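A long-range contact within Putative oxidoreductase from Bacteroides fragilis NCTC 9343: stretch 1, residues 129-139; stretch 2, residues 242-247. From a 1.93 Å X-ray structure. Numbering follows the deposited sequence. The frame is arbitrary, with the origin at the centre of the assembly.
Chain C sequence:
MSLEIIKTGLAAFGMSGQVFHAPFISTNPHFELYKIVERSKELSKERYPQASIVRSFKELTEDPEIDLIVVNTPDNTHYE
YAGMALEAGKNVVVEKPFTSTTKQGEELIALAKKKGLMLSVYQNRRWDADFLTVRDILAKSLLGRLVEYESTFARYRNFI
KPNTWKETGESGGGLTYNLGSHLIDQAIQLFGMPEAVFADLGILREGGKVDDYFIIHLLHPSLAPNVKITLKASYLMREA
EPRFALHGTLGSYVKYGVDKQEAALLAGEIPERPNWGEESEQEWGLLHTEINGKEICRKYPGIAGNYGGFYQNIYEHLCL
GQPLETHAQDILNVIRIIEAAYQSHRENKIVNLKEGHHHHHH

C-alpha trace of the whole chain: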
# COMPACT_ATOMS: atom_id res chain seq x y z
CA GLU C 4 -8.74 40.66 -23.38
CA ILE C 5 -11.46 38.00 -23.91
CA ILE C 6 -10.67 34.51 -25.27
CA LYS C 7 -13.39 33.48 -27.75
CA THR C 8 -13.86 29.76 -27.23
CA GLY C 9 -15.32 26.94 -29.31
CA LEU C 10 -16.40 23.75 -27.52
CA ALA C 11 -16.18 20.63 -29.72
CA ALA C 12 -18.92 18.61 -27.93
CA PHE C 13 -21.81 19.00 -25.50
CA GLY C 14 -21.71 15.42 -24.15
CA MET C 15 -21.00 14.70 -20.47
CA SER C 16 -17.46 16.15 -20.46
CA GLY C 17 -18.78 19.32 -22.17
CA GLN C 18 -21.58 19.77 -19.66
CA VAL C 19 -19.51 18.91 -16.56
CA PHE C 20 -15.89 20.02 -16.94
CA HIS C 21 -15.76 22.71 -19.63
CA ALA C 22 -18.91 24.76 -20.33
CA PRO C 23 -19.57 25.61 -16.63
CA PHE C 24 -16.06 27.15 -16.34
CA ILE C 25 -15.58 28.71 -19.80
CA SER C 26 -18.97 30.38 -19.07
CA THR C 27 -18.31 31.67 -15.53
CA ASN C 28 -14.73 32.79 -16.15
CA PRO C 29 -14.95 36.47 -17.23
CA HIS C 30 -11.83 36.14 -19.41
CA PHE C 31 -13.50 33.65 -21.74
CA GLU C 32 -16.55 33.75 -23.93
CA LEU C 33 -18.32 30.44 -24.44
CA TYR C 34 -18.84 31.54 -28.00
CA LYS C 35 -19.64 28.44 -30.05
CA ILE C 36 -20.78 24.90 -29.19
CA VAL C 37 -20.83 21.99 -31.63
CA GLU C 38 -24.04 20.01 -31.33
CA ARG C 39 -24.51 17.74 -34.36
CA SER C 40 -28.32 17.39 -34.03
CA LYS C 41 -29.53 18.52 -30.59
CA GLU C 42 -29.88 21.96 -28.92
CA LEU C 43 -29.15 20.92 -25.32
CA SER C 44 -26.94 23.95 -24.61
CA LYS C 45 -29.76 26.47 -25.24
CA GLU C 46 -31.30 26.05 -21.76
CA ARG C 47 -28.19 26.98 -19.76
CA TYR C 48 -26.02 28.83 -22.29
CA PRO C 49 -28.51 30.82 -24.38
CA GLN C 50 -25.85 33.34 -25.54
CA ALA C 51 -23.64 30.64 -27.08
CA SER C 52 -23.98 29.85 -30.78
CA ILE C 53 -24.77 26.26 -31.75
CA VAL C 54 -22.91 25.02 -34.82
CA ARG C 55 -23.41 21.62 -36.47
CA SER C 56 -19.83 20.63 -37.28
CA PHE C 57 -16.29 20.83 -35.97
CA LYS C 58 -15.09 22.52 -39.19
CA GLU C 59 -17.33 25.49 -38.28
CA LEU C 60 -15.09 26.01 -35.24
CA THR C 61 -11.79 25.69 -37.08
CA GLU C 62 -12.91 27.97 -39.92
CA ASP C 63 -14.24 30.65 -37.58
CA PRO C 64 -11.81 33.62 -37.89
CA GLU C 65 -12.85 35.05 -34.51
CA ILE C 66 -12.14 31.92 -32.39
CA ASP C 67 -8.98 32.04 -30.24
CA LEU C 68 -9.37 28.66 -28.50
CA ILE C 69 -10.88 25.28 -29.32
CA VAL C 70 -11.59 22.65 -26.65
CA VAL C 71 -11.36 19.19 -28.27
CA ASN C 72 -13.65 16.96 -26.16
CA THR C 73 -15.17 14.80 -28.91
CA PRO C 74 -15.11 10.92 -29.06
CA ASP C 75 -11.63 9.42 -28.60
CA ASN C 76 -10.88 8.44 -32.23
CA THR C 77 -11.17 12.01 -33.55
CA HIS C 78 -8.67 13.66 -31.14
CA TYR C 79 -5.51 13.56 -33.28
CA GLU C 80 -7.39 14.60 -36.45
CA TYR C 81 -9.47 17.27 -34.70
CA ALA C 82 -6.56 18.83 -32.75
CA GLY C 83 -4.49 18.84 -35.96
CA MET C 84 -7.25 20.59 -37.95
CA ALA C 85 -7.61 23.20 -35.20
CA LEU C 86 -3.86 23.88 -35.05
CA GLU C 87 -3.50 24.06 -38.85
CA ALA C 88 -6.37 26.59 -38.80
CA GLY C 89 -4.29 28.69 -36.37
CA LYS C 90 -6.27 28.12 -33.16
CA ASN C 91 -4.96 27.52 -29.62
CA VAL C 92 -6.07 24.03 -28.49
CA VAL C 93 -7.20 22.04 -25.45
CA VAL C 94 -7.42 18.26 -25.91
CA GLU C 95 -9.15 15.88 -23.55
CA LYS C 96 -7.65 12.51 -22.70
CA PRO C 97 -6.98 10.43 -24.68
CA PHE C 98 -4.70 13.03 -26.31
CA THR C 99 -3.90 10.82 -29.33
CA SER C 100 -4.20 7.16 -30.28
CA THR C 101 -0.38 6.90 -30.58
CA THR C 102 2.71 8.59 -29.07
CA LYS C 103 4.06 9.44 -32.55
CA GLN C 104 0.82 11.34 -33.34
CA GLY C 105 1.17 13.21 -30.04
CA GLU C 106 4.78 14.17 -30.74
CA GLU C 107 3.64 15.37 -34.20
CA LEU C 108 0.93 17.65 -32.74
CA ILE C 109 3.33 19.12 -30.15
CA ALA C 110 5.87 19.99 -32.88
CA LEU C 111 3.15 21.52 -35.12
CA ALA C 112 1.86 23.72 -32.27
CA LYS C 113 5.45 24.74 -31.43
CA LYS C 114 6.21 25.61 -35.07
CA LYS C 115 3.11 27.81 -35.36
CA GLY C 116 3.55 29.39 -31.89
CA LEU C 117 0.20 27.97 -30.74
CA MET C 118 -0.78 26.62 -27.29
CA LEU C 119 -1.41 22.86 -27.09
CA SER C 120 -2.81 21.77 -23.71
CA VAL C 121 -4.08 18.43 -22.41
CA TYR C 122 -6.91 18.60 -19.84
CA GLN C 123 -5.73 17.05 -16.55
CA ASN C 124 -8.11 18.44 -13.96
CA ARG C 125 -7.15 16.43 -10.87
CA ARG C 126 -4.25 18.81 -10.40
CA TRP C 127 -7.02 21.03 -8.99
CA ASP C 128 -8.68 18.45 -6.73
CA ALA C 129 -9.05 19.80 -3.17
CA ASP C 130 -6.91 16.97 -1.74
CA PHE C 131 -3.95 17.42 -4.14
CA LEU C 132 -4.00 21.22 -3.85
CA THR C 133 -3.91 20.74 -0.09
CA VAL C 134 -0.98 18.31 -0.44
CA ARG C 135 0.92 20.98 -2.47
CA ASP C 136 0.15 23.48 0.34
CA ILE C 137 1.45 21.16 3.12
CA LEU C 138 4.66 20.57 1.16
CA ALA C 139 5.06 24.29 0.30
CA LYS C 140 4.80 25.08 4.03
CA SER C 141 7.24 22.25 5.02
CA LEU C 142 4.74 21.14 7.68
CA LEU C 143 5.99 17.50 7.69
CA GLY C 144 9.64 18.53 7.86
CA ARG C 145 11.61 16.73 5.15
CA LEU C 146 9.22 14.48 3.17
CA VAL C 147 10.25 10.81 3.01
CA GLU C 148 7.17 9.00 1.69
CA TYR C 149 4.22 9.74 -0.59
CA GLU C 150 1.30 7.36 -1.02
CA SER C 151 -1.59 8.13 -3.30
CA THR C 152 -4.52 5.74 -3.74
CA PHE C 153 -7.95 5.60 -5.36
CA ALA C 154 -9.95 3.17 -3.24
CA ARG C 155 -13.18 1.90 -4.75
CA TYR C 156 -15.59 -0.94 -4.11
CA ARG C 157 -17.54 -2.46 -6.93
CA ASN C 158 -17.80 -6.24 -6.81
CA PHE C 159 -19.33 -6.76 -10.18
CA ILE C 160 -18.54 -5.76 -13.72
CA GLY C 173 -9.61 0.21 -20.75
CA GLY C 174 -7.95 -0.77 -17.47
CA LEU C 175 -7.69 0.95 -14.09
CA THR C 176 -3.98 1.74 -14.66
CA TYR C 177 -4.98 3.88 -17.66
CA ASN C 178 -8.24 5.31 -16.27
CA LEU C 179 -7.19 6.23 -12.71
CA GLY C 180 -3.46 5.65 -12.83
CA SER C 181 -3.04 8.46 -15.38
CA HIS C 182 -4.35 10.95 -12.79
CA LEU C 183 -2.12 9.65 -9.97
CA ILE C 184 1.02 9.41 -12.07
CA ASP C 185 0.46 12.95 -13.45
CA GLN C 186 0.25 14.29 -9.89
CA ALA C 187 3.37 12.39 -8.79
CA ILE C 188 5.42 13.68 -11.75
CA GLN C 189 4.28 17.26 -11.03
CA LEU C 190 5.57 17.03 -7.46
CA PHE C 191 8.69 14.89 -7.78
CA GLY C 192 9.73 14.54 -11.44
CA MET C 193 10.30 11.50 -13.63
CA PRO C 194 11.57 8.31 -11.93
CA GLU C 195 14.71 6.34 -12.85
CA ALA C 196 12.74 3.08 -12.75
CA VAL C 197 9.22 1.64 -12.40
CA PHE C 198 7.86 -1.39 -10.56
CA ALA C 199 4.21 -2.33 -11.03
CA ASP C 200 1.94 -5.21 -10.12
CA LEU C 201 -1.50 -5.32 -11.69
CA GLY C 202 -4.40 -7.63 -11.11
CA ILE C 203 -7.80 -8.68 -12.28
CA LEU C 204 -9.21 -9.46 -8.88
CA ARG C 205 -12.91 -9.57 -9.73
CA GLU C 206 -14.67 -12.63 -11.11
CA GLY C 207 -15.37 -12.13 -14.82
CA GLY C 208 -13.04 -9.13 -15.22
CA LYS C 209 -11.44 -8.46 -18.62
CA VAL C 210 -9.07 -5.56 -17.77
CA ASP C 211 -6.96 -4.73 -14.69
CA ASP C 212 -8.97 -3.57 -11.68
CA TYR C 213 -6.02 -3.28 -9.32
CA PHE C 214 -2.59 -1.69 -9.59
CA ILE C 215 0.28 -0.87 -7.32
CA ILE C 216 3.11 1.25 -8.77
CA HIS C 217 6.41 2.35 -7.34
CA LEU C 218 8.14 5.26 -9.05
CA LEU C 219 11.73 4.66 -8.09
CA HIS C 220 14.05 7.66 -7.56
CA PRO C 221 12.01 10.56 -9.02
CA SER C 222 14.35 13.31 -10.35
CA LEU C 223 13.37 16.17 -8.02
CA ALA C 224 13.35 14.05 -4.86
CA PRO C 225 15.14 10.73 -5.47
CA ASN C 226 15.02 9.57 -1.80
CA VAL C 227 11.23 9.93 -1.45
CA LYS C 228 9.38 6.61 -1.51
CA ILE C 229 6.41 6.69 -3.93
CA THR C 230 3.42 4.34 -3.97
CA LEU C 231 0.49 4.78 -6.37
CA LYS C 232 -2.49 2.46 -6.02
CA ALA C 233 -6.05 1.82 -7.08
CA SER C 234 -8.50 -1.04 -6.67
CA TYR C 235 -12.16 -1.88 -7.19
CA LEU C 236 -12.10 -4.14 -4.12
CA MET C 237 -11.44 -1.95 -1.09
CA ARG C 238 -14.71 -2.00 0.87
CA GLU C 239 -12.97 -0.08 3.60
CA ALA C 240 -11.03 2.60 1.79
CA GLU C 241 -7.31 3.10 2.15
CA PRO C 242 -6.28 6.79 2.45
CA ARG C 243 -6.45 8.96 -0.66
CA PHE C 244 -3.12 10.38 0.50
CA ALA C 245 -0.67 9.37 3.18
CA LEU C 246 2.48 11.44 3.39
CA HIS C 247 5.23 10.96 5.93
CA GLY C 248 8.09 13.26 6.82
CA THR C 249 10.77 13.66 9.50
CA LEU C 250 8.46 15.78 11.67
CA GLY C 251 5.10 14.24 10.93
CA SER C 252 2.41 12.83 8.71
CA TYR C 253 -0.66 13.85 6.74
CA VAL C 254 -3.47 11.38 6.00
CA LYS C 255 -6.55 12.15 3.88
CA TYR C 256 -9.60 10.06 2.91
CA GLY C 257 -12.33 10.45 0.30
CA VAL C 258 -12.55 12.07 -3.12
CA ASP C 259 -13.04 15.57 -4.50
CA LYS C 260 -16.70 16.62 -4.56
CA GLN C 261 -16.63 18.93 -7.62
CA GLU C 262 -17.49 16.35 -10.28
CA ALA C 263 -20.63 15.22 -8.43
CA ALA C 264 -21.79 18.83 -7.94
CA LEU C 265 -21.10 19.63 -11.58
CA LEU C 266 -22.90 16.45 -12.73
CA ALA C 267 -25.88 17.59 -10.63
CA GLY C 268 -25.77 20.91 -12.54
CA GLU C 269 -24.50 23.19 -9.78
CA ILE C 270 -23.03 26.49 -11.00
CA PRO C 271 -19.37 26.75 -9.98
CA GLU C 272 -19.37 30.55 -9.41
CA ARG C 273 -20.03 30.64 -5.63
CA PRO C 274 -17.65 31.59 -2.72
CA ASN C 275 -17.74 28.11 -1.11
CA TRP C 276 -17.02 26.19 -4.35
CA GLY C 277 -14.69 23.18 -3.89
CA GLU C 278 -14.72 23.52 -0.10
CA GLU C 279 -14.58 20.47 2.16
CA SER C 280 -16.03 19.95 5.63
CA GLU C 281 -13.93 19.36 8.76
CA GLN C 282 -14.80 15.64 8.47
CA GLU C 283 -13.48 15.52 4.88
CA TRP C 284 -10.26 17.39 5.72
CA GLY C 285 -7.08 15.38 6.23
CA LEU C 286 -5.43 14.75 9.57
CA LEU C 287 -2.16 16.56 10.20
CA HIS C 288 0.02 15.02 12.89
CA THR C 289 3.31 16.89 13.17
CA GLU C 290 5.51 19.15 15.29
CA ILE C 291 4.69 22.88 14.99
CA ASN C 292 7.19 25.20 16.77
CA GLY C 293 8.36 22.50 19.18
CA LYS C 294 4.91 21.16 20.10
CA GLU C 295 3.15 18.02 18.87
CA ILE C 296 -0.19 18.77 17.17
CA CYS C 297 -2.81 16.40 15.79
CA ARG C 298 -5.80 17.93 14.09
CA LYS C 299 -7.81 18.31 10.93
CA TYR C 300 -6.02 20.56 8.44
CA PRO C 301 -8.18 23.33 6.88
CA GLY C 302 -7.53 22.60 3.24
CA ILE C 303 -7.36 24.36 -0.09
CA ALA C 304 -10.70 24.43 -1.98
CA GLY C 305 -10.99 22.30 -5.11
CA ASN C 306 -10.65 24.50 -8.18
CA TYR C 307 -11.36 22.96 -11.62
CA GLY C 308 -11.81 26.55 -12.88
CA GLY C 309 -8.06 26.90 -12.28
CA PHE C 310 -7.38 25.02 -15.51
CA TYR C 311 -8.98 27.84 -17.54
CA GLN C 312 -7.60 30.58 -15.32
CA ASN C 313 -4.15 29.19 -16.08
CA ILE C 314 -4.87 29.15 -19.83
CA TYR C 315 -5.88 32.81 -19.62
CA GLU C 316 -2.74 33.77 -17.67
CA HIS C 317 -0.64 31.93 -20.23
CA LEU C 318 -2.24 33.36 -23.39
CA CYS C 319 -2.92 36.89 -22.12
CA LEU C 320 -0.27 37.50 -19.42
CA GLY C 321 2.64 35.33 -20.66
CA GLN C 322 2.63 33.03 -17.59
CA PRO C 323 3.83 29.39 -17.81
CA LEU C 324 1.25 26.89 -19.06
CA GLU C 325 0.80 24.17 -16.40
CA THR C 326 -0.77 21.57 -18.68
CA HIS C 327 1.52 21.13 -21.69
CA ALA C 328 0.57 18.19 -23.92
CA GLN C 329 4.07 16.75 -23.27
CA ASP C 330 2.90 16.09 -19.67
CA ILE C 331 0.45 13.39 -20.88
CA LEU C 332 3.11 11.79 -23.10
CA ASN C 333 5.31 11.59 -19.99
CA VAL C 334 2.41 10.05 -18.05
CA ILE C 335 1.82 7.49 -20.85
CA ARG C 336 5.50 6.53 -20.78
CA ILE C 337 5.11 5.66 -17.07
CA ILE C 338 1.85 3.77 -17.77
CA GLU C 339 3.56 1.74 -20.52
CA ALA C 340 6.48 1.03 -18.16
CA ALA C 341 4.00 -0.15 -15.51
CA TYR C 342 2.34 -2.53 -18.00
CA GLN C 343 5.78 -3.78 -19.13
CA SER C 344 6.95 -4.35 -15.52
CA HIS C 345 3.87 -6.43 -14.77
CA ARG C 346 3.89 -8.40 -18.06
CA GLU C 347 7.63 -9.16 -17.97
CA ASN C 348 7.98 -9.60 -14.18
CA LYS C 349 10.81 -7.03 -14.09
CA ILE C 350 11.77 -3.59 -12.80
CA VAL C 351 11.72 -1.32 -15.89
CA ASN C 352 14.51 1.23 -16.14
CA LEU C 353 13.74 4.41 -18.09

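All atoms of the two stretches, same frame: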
# COMPACT_ATOMS: atom_id res chain seq x y z
N ALA C 129 -9.29 19.25 -4.51
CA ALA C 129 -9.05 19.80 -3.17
C ALA C 129 -7.92 19.10 -2.42
O ALA C 129 -7.05 19.75 -1.84
CB ALA C 129 -10.35 19.76 -2.32
N ASP C 130 -7.91 17.76 -2.46
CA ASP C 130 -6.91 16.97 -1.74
C ASP C 130 -5.49 17.22 -2.23
O ASP C 130 -4.62 17.49 -1.42
CB ASP C 130 -7.26 15.47 -1.72
CG ASP C 130 -7.66 14.91 -3.08
OD1 ASP C 130 -7.13 15.33 -4.13
OD2 ASP C 130 -8.54 14.02 -3.10
N PHE C 131 -5.29 17.17 -3.54
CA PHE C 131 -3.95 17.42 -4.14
C PHE C 131 -3.44 18.85 -3.95
O PHE C 131 -2.26 19.07 -3.64
CB PHE C 131 -3.97 17.05 -5.62
CG PHE C 131 -2.63 17.17 -6.29
CD1 PHE C 131 -1.57 16.34 -5.92
CD2 PHE C 131 -2.42 18.11 -7.29
CE1 PHE C 131 -0.33 16.44 -6.53
CE2 PHE C 131 -1.16 18.21 -7.92
CZ PHE C 131 -0.13 17.37 -7.54
N LEU C 132 -4.33 19.83 -4.15
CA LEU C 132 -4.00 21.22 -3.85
C LEU C 132 -3.59 21.41 -2.39
O LEU C 132 -2.70 22.18 -2.08
CB LEU C 132 -5.18 22.15 -4.19
CG LEU C 132 -5.47 22.35 -5.68
CD1 LEU C 132 -6.70 23.26 -5.86
CD2 LEU C 132 -4.27 22.97 -6.41
N THR C 133 -4.26 20.68 -1.49
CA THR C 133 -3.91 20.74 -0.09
C THR C 133 -2.55 20.09 0.15
O THR C 133 -1.74 20.63 0.88
CB THR C 133 -4.99 20.09 0.78
OG1 THR C 133 -6.25 20.71 0.51
CG2 THR C 133 -4.66 20.27 2.24
N VAL C 134 -2.31 18.95 -0.49
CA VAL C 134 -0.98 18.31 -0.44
C VAL C 134 0.12 19.29 -0.88
O VAL C 134 1.10 19.47 -0.17
CB VAL C 134 -0.92 16.98 -1.26
CG1 VAL C 134 0.54 16.51 -1.51
CG2 VAL C 134 -1.75 15.88 -0.58
N ARG C 135 -0.06 19.97 -2.02
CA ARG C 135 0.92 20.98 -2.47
C ARG C 135 1.18 22.05 -1.39
O ARG C 135 2.33 22.42 -1.14
CB ARG C 135 0.47 21.64 -3.78
CG ARG C 135 0.37 20.72 -5.00
CD ARG C 135 0.36 21.54 -6.30
NE ARG C 135 1.70 21.64 -6.88
CZ ARG C 135 2.00 21.40 -8.16
NH1 ARG C 135 1.06 21.09 -9.05
NH2 ARG C 135 3.27 21.49 -8.55
N ASP C 136 0.10 22.51 -0.75
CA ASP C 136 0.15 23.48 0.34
C ASP C 136 0.97 23.02 1.55
O ASP C 136 1.82 23.76 2.05
CB ASP C 136 -1.27 23.84 0.80
CG ASP C 136 -1.32 25.07 1.69
OD1 ASP C 136 -0.75 26.11 1.30
OD2 ASP C 136 -1.94 25.01 2.78
N ILE C 137 0.72 21.78 2.00
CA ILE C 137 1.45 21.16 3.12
C ILE C 137 2.94 21.07 2.81
O ILE C 137 3.78 21.38 3.66
CB ILE C 137 0.85 19.75 3.43
CG1 ILE C 137 -0.43 19.91 4.23
CG2 ILE C 137 1.84 18.86 4.18
CD1 ILE C 137 -1.50 18.99 3.79
N LEU C 138 3.26 20.67 1.59
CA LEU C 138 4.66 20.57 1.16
C LEU C 138 5.33 21.94 1.01
O LEU C 138 6.48 22.13 1.44
CB LEU C 138 4.75 19.78 -0.15
CG LEU C 138 4.27 18.31 -0.09
CD1 LEU C 138 4.24 17.72 -1.48
CD2 LEU C 138 5.12 17.47 0.87
N ALA C 139 4.61 22.89 0.42
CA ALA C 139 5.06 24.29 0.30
C ALA C 139 5.43 24.89 1.66
O ALA C 139 6.44 25.59 1.79
CB ALA C 139 3.97 25.15 -0.39
N PRO C 242 -6.32 5.34 2.62
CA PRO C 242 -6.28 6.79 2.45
C PRO C 242 -6.09 7.21 1.00
O PRO C 242 -5.41 6.50 0.24
CB PRO C 242 -5.05 7.21 3.25
CG PRO C 242 -4.88 6.10 4.27
CD PRO C 242 -5.28 4.87 3.56
N ARG C 243 -6.69 8.33 0.62
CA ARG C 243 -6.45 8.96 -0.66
C ARG C 243 -4.99 9.42 -0.72
O ARG C 243 -4.30 9.19 -1.71
CB ARG C 243 -7.41 10.15 -0.86
CG ARG C 243 -7.12 11.02 -2.10
CD ARG C 243 -7.55 10.37 -3.41
NE ARG C 243 -6.99 11.08 -4.56
CZ ARG C 243 -5.76 10.89 -5.04
NH1 ARG C 243 -5.34 11.59 -6.09
NH2 ARG C 243 -4.96 10.00 -4.48
N PHE C 244 -4.52 10.03 0.36
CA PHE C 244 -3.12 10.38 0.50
C PHE C 244 -2.61 9.99 1.87
O PHE C 244 -3.31 10.15 2.88
CB PHE C 244 -2.89 11.89 0.33
CG PHE C 244 -2.97 12.36 -1.11
CD1 PHE C 244 -4.07 13.10 -1.55
CD2 PHE C 244 -1.94 12.08 -2.02
CE1 PHE C 244 -4.15 13.55 -2.89
CE2 PHE C 244 -2.02 12.52 -3.34
CZ PHE C 244 -3.12 13.25 -3.78
N ALA C 245 -1.38 9.49 1.91
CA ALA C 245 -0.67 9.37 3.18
C ALA C 245 0.73 9.83 2.89
O ALA C 245 1.42 9.25 2.06
CB ALA C 245 -0.67 7.93 3.69
N LEU C 246 1.14 10.90 3.56
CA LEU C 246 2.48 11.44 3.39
C LEU C 246 3.18 11.37 4.72
O LEU C 246 2.55 11.59 5.75
CB LEU C 246 2.42 12.89 2.89
CG LEU C 246 2.22 13.09 1.39
CD1 LEU C 246 0.80 12.81 0.97
CD2 LEU C 246 2.57 14.52 1.03
N HIS C 247 4.47 11.08 4.70
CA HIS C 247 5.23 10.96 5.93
C HIS C 247 6.50 11.76 5.78
O HIS C 247 7.15 11.69 4.75
CB HIS C 247 5.57 9.47 6.24
CG HIS C 247 4.36 8.62 6.48
ND1 HIS C 247 3.52 8.82 7.55
CD2 HIS C 247 3.84 7.58 5.78
CE1 HIS C 247 2.53 7.95 7.50
NE2 HIS C 247 2.70 7.18 6.44
O HOH W 1 -6.81 14.01 -6.57

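What forms the apolar centre? Val134 and Phe244 both point toward the opposing stretch, and Val134 CG2 sits over one face of the Phe244 ring, 3.8 Å from its centroid and 3.7 Å from Phe244 CD1. This is a CH-pi contact: a compact branched side chain lets a methyl settle on a flat aromatic surface. The other methyl, Val134 CG1, packs 3.8 Å from Leu246 CD2.

How does the packing spread along the helix? Its axis runs nearly parallel to the strand, and side chains fill the 10.6 Å between them. The stretches bury 306 Å², mostly on Phe244, Leu246, Val134 and Asp130, all buried in the assembly. Phe244 and Leu246 face the helix, while Ala245 between them is out of reach. Leu138, one turn beyond Val134, leaves its backbone sideways, yet its CD2 comes within 3.9 Å of Leu246 CD2. At the other end, Phe244 CZ meets the edge of the Phe131 ring, 4.1 Å from Phe131 CD1.

What closes the polar edge? No direct hydrogen bond crosses, but Asp130 OD2 and Arg243 NE form a long salt bridge of 3.6 Å. A water adds a second link, its O 2.8 Å from Asp130 OD1 and accepting from Arg243 NH1 (2.9 Å). Asp130 OD1 also lies at the Phe244 ring edge, 3.7 Å from Phe244 CE1, where aromatic hydrogens suit a carboxylate.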